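Local coordinates for protein exosome subunit (Archaeoglobus fulgidus, PDB 2OGK) that is of unknown function but belongs to an archaeal family that resembles RNA-binding proteins in structure and probably does not bind RNA, at residues L86-E92 against R132-I136; I6-S12 against I119-L125. All coordinates share one frame. Residue numbers count along the deposited sequence, not the author numbering.

Contact 1: residues L86-E92 against R132-I136; sequences LEDRIDE and REKVI
Arg132, in the first turn of helix 132-142, ties that helix to the loop leading into strand 95-101 by a salt bridge to a carboxylate and hydrogen bonds to a backbone carbonyl. Its chi1 is t and chi2 p, with the rest of the chain extended. Both Arg132 NE and Arg132 NH2 donate to Glu87 OE2, each at 3.1 Å, in the salt bridge. Arg132 NH1 and NH2 also donate to Ile90 O, at 2.9 and 3.0 Å. Glu87 OE2 is also hydrogen-bonded to Tyr47 of the second subunit, so the salt bridge takes part in the subunit interface. Residues 86-90 make a turn, with Arg89 N (3.1 Å) and Ile90 N (3.2 Å) bonded to Leu86 O; Ile90 itself is extended. Nearest CA pairs are Leu86-Ile136 at 7.3 Å and Glu92-Arg132 at 7.7 Å. Beside the polar group, Leu86 and Ile90, both m,t, point toward the helix. Ile90 CG2 lies 4.3 Å from Val135 CG1, and Leu86 CD1 meets Ile136 CD1 at 3.7 Å.

Contact 2: residues I6-S12 against I119-L125; sequences IEWVRVS and IAVKLRL
Residues 6-12 and 119-125 are antiparallel strands, axes 4.6 Å apart at closest and directions 164° apart. Arg10-Lys122 and Ser12-Ala120 are hydrogen-bonded pairs: Arg10 N to Lys122 O 3.0 Å, Lys122 N to Arg10 O 2.8 Å, Ser12 N to Ala120 O 2.8 Å, Ala120 N to Ser12 O 2.7 Å. Arg124 N donates to Trp8 O at 3.1 Å. Val9-Leu123 and Val11-Val121 are non-hydrogen-bonded pairs; their backbones bond outward, Val9 and Val11 to Leu58 and Val56, Val121 and Leu123 to Ile98 and Leu96. Lys122 (chi1 -5°, between wells) folds back: NZ donates to Ser12 OG at 2.9 Å, and weakly to Ala120 O (3.0 Å) and Arg10 O (3.4 Å). Arg10 NE makes a salt bridge to Glu57. Trp8 (chi1 p) takes Arg124 CB over its five-membered ring, a CH-pi contact 3.7 Å from the centroid. On the other, apolar face Val9 CG2 touches Leu123 CD2 at 3.9 Å. These are adjacent inner strands of a five-stranded antiparallel sheet, with helix 61-75 packed on Val9 and Leu123.

In the fold
Contact 2 lies in the middle of the five-stranded antiparallel sheet; its centre is about 5 Å from the centre of the chain. Contact 1 is farther out, its centre about 16 Å from the chain centre, yet most of its touching residues are buried. Backbone pairing dominates contact 2, whereas one arginine side chain supplies the cross-segment hydrogen bonds of contact 1. Strand 118-126 is followed by helix 132-142, so the chain passes directly from one contact to the other. They also touch: Val135 CG1 packs on Leu125 CD1 at 4.2 Å. Strand 95-101, which follows the loop of contact 1, pairs with strand 118-126. The second subunit reaches contact 1, but no other chain of the assembly touches contact 2.

Contact 1: residues L86-E92 against R132-I136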
loop_
_atom_site.group_PDB
_atom_site.type_symbol
_atom_site.label_atom_id
_atom_site.label_comp_id
_atom_site.label_asym_id
_atom_site.label_seq_id
_atom_site.Cartn_x
_atom_site.Cartn_y
_atom_site.Cartn_z
ATOM N N LEU D 86 -1.048 -5.361 14.402
ATOM C CA LEU D 86 -1.378 -3.971 14.094
ATOM C C LEU D 86 -0.208 -3.139 13.606
ATOM O O LEU D 86 -0.333 -2.353 12.665
ATOM C CB LEU D 86 -1.951 -3.280 15.335
ATOM C CG LEU D 86 -3.427 -3.461 15.693
ATOM C CD1 LEU D 86 -3.690 -2.825 17.052
ATOM C CD2 LEU D 86 -4.297 -2.845 14.608
ATOM N N GLU D 87 0.919 -3.306 14.281
ATOM C CA GLU D 87 2.138 -2.575 13.981
ATOM C C GLU D 87 2.704 -2.846 12.567
ATOM O O GLU D 87 3.517 -2.072 12.068
ATOM C CB GLU D 87 3.161 -2.897 15.073
ATOM C CG GLU D 87 4.237 -1.861 15.274
ATOM C CD GLU D 87 3.799 -0.687 16.116
ATOM O OE1 GLU D 87 3.394 -0.882 17.276
ATOM O OE2 GLU D 87 3.873 0.446 15.620
ATOM N N ASP D 88 2.256 -3.921 11.919
ATOM C CA ASP D 88 2.713 -4.254 10.561
ATOM C C ASP D 88 1.654 -4.026 9.493
ATOM O O ASP D 88 1.880 -4.339 8.324
ATOM C CB ASP D 88 3.134 -5.720 10.469
ATOM C CG ASP D 88 4.209 -6.075 11.457
ATOM O OD1 ASP D 88 5.293 -5.438 11.424
ATOM O OD2 ASP D 88 3.963 -6.997 12.265
ATOM N N ARG D 89 0.501 -3.502 9.905
ATOM C CA ARG D 89 -0.622 -3.249 9.003
ATOM C C ARG D 89 -0.812 -1.776 8.791
ATOM O O ARG D 89 -1.314 -1.356 7.751
ATOM C CB ARG D 89 -1.921 -3.782 9.592
ATOM C CG ARG D 89 -1.792 -5.130 10.192
ATOM C CD ARG D 89 -3.056 -5.565 10.894
ATOM N NE ARG D 89 -3.099 -7.010 10.814
ATOM C CZ ARG D 89 -3.348 -7.655 9.687
ATOM N NH1 ARG D 89 -3.596 -6.970 8.581
ATOM N NH2 ARG D 89 -3.290 -8.973 9.649
ATOM N N ILE D 90 -0.449 -0.997 9.804
ATOM C CA ILE D 90 -0.589 0.448 9.730
ATOM C C ILE D 90 0.712 1.077 9.258
ATOM O O ILE D 90 1.740 0.945 9.911
ATOM C CB ILE D 90 -0.988 1.034 11.109
ATOM C CG1 ILE D 90 -2.300 0.374 11.574
ATOM C CG2 ILE D 90 -1.100 2.566 11.018
ATOM C CD1 ILE D 90 -2.731 0.736 12.980
ATOM N N ASP D 91 0.669 1.728 8.101
ATOM C CA ASP D 91 1.857 2.376 7.584
ATOM C C ASP D 91 2.022 3.745 8.199
ATOM O O ASP D 91 1.230 4.167 9.029
ATOM C CB ASP D 91 1.821 2.507 6.054
ATOM C CG ASP D 91 0.539 3.124 5.535
ATOM O OD1 ASP D 91 -0.015 4.041 6.190
ATOM O OD2 ASP D 91 0.106 2.687 4.445
ATOM N N GLU D 92 3.059 4.442 7.772
ATOM C CA GLU D 92 3.354 5.761 8.285
ATOM C C GLU D 92 2.378 6.837 7.816
ATOM O O GLU D 92 2.455 7.981 8.239
ATOM C CB GLU D 92 4.812 6.076 7.949
ATOM C CG GLU D 92 5.719 4.988 8.570
ATOM C CD GLU D 92 7.186 5.050 8.169
ATOM O OE1 GLU D 92 8.041 5.180 9.079
ATOM O OE2 GLU D 92 7.486 4.950 6.955
ATOM N N ARG D 132 1.573 8.209 15.921
ATOM C CA ARG D 132 1.590 6.761 15.743
ATOM C C ARG D 132 0.913 6.193 16.984
ATOM O O ARG D 132 0.084 5.280 16.920
ATOM C CB ARG D 132 3.041 6.279 15.675
ATOM C CG ARG D 132 3.241 4.785 15.539
ATOM C CD ARG D 132 2.867 4.339 14.175
ATOM N NE ARG D 132 3.109 2.921 13.935
ATOM C CZ ARG D 132 2.902 2.320 12.763
ATOM N NH1 ARG D 132 2.460 3.025 11.730
ATOM N NH2 ARG D 132 3.099 1.012 12.627
ATOM N N GLU D 133 1.285 6.771 18.122
ATOM C CA GLU D 133 0.767 6.350 19.414
ATOM C C GLU D 133 -0.745 6.495 19.499
ATOM O O GLU D 133 -1.463 5.521 19.732
ATOM C CB GLU D 133 1.436 7.151 20.532
ATOM N N LYS D 134 -1.234 7.711 19.314
ATOM C CA LYS D 134 -2.660 7.927 19.407
ATOM C C LYS D 134 -3.388 7.076 18.349
ATOM O O LYS D 134 -4.487 6.578 18.585
ATOM C CB LYS D 134 -2.971 9.440 19.246
ATOM N N VAL D 135 -2.741 6.879 17.202
ATOM C CA VAL D 135 -3.312 6.117 16.099
ATOM C C VAL D 135 -3.473 4.636 16.376
ATOM O O VAL D 135 -4.540 4.068 16.156
ATOM C CB VAL D 135 -2.463 6.280 14.818
ATOM C CG1 VAL D 135 -2.898 5.270 13.764
ATOM C CG2 VAL D 135 -2.607 7.705 14.288
ATOM N N ILE D 136 -2.401 4.011 16.843
ATOM C CA ILE D 136 -2.391 2.581 17.151
ATOM C C ILE D 136 -3.392 2.282 18.292
ATOM O O ILE D 136 -4.064 1.252 18.295
ATOM C CB ILE D 136 -0.930 2.168 17.502
ATOM C CG1 ILE D 136 -0.628 0.743 17.008
ATOM C CG2 ILE D 136 -0.675 2.392 18.982
ATOM C CD1 ILE D 136 -1.106 -0.379 17.915
#

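Contact 2: residues I6-S12 against I119-L125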
loop_
_atom_site.group_PDB
_atom_site.type_symbol
_atom_site.label_atom_id
_atom_site.label_comp_id
_atom_site.label_asym_id
_atom_site.label_seq_id
_atom_site.Cartn_x
_atom_site.Cartn_y
_atom_site.Cartn_z
ATOM N N ILE D 6 -12.362 7.029 11.227
ATOM C CA ILE D 6 -11.885 6.425 9.992
ATOM C C ILE D 6 -12.310 7.356 8.859
ATOM O O ILE D 6 -13.401 7.217 8.320
ATOM C CB ILE D 6 -12.531 5.043 9.750
ATOM C CG1 ILE D 6 -12.421 4.174 10.998
ATOM C CG2 ILE D 6 -11.847 4.352 8.598
ATOM C CD1 ILE D 6 -13.044 2.807 10.835
ATOM N N GLU D 7 -11.462 8.313 8.506
ATOM C CA GLU D 7 -11.788 9.252 7.436
ATOM C C GLU D 7 -12.457 8.549 6.240
ATOM O O GLU D 7 -13.478 9.023 5.736
ATOM C CB GLU D 7 -10.528 9.968 6.977
ATOM C CG GLU D 7 -10.778 11.293 6.328
ATOM C CD GLU D 7 -9.520 11.853 5.671
ATOM O OE1 GLU D 7 -8.447 11.877 6.327
ATOM O OE2 GLU D 7 -9.609 12.274 4.495
ATOM N N TRP D 8 -11.887 7.433 5.782
ATOM C CA TRP D 8 -12.460 6.670 4.661
ATOM C C TRP D 8 -12.096 5.192 4.661
ATOM O O TRP D 8 -11.383 4.713 5.542
ATOM C CB TRP D 8 -12.055 7.263 3.303
ATOM C CG TRP D 8 -10.592 7.513 3.121
ATOM C CD1 TRP D 8 -9.974 8.722 3.123
ATOM C CD2 TRP D 8 -9.568 6.539 2.874
ATOM N NE1 TRP D 8 -8.627 8.576 2.888
ATOM C CE2 TRP D 8 -8.346 7.245 2.732
ATOM C CE3 TRP D 8 -9.558 5.138 2.761
ATOM C CZ2 TRP D 8 -7.124 6.601 2.480
ATOM C CZ3 TRP D 8 -8.339 4.497 2.511
ATOM C CH2 TRP D 8 -7.141 5.236 2.375
ATOM N N VAL D 9 -12.594 4.483 3.650
ATOM C CA VAL D 9 -12.348 3.052 3.477
ATOM C C VAL D 9 -12.328 2.671 2.003
ATOM O O VAL D 9 -13.299 2.890 1.285
ATOM C CB VAL D 9 -13.432 2.183 4.172
ATOM C CG1 VAL D 9 -13.362 0.748 3.648
ATOM C CG2 VAL D 9 -13.229 2.198 5.681
ATOM N N ARG D 10 -11.221 2.084 1.568
ATOM C CA ARG D 10 -11.074 1.660 0.181
ATOM C C ARG D 10 -10.905 0.141 0.058
ATOM O O ARG D 10 -10.054 -0.463 0.707
ATOM C CB ARG D 10 -9.903 2.411 -0.459
ATOM C CG ARG D 10 -10.148 3.906 -0.469
ATOM C CD ARG D 10 -8.958 4.695 -0.960
ATOM N NE ARG D 10 -9.170 6.127 -0.757
ATOM C CZ ARG D 10 -8.231 7.063 -0.888
ATOM N NH1 ARG D 10 -6.988 6.729 -1.228
ATOM N NH2 ARG D 10 -8.538 8.339 -0.670
ATOM N N VAL D 11 -11.764 -0.463 -0.761
ATOM C CA VAL D 11 -11.762 -1.907 -1.006
ATOM C C VAL D 11 -11.490 -2.151 -2.485
ATOM O O VAL D 11 -12.287 -1.774 -3.338
ATOM C CB VAL D 11 -13.124 -2.551 -0.642
ATOM C CG1 VAL D 11 -13.143 -3.996 -1.075
ATOM C CG2 VAL D 11 -13.369 -2.456 0.859
ATOM N N SER D 12 -10.368 -2.790 -2.786
ATOM C CA SER D 12 -10.016 -3.039 -4.168
ATOM C C SER D 12 -9.501 -4.431 -4.488
ATOM O O SER D 12 -9.035 -5.170 -3.621
ATOM C CB SER D 12 -8.991 -2.007 -4.611
ATOM O OG SER D 12 -7.994 -1.880 -3.618
ATOM N N ILE D 119 -7.920 -9.083 -1.955
ATOM C CA ILE D 119 -8.832 -7.946 -1.971
ATOM C C ILE D 119 -8.274 -7.011 -0.898
ATOM O O ILE D 119 -8.315 -7.319 0.296
ATOM C CB ILE D 119 -10.288 -8.370 -1.620
ATOM C CG1 ILE D 119 -10.852 -9.254 -2.748
ATOM C CG2 ILE D 119 -11.165 -7.129 -1.409
ATOM C CD1 ILE D 119 -12.252 -9.818 -2.500
ATOM N N ALA D 120 -7.721 -5.888 -1.341
ATOM C CA ALA D 120 -7.129 -4.914 -0.444
ATOM C C ALA D 120 -8.164 -4.017 0.219
ATOM O O ALA D 120 -9.026 -3.439 -0.439
ATOM C CB ALA D 120 -6.119 -4.065 -1.200
ATOM N N VAL D 121 -8.051 -3.895 1.534
ATOM C CA VAL D 121 -8.956 -3.068 2.313
ATOM C C VAL D 121 -8.176 -2.062 3.152
ATOM O O VAL D 121 -7.690 -2.411 4.221
ATOM C CB VAL D 121 -9.803 -3.935 3.275
ATOM C CG1 VAL D 121 -10.780 -3.062 4.057
ATOM C CG2 VAL D 121 -10.545 -5.008 2.490
ATOM N N LYS D 122 -8.034 -0.829 2.669
ATOM C CA LYS D 122 -7.344 0.195 3.452
ATOM C C LYS D 122 -8.401 0.966 4.234
ATOM O O LYS D 122 -9.571 0.993 3.864
ATOM C CB LYS D 122 -6.569 1.208 2.591
ATOM C CG LYS D 122 -6.511 0.960 1.116
ATOM C CD LYS D 122 -5.544 -0.141 0.758
ATOM C CE LYS D 122 -5.771 -0.591 -0.692
ATOM N NZ LYS D 122 -7.191 -1.080 -0.990
ATOM N N LEU D 123 -7.980 1.582 5.327
ATOM C CA LEU D 123 -8.878 2.375 6.150
ATOM C C LEU D 123 -8.052 3.498 6.723
ATOM O O LEU D 123 -7.113 3.237 7.473
ATOM C CB LEU D 123 -9.443 1.559 7.311
ATOM C CG LEU D 123 -10.099 0.222 7.014
ATOM C CD1 LEU D 123 -9.052 -0.891 7.036
ATOM C CD2 LEU D 123 -11.145 -0.034 8.061
ATOM N N ARG D 124 -8.367 4.742 6.380
ATOM C CA ARG D 124 -7.577 5.811 6.959
ATOM C C ARG D 124 -8.096 6.128 8.352
ATOM O O ARG D 124 -9.296 6.295 8.564
ATOM C CB ARG D 124 -7.587 7.076 6.107
ATOM C CG ARG D 124 -6.351 7.901 6.395
ATOM C CD ARG D 124 -6.366 9.295 5.799
ATOM N NE ARG D 124 -5.028 9.884 5.877
ATOM C CZ ARG D 124 -4.333 10.044 7.007
ATOM N NH1 ARG D 124 -4.845 9.670 8.175
ATOM N NH2 ARG D 124 -3.102 10.545 6.968
ATOM N N LEU D 125 -7.182 6.175 9.309
ATOM C CA LEU D 125 -7.541 6.476 10.679
ATOM C C LEU D 125 -6.949 7.846 10.946
ATOM O O LEU D 125 -5.810 8.118 10.559
ATOM C CB LEU D 125 -6.930 5.458 11.636
ATOM C CG LEU D 125 -7.112 3.971 11.331
ATOM C CD1 LEU D 125 -6.252 3.174 12.280
ATOM C CD2 LEU D 125 -8.553 3.573 11.470
#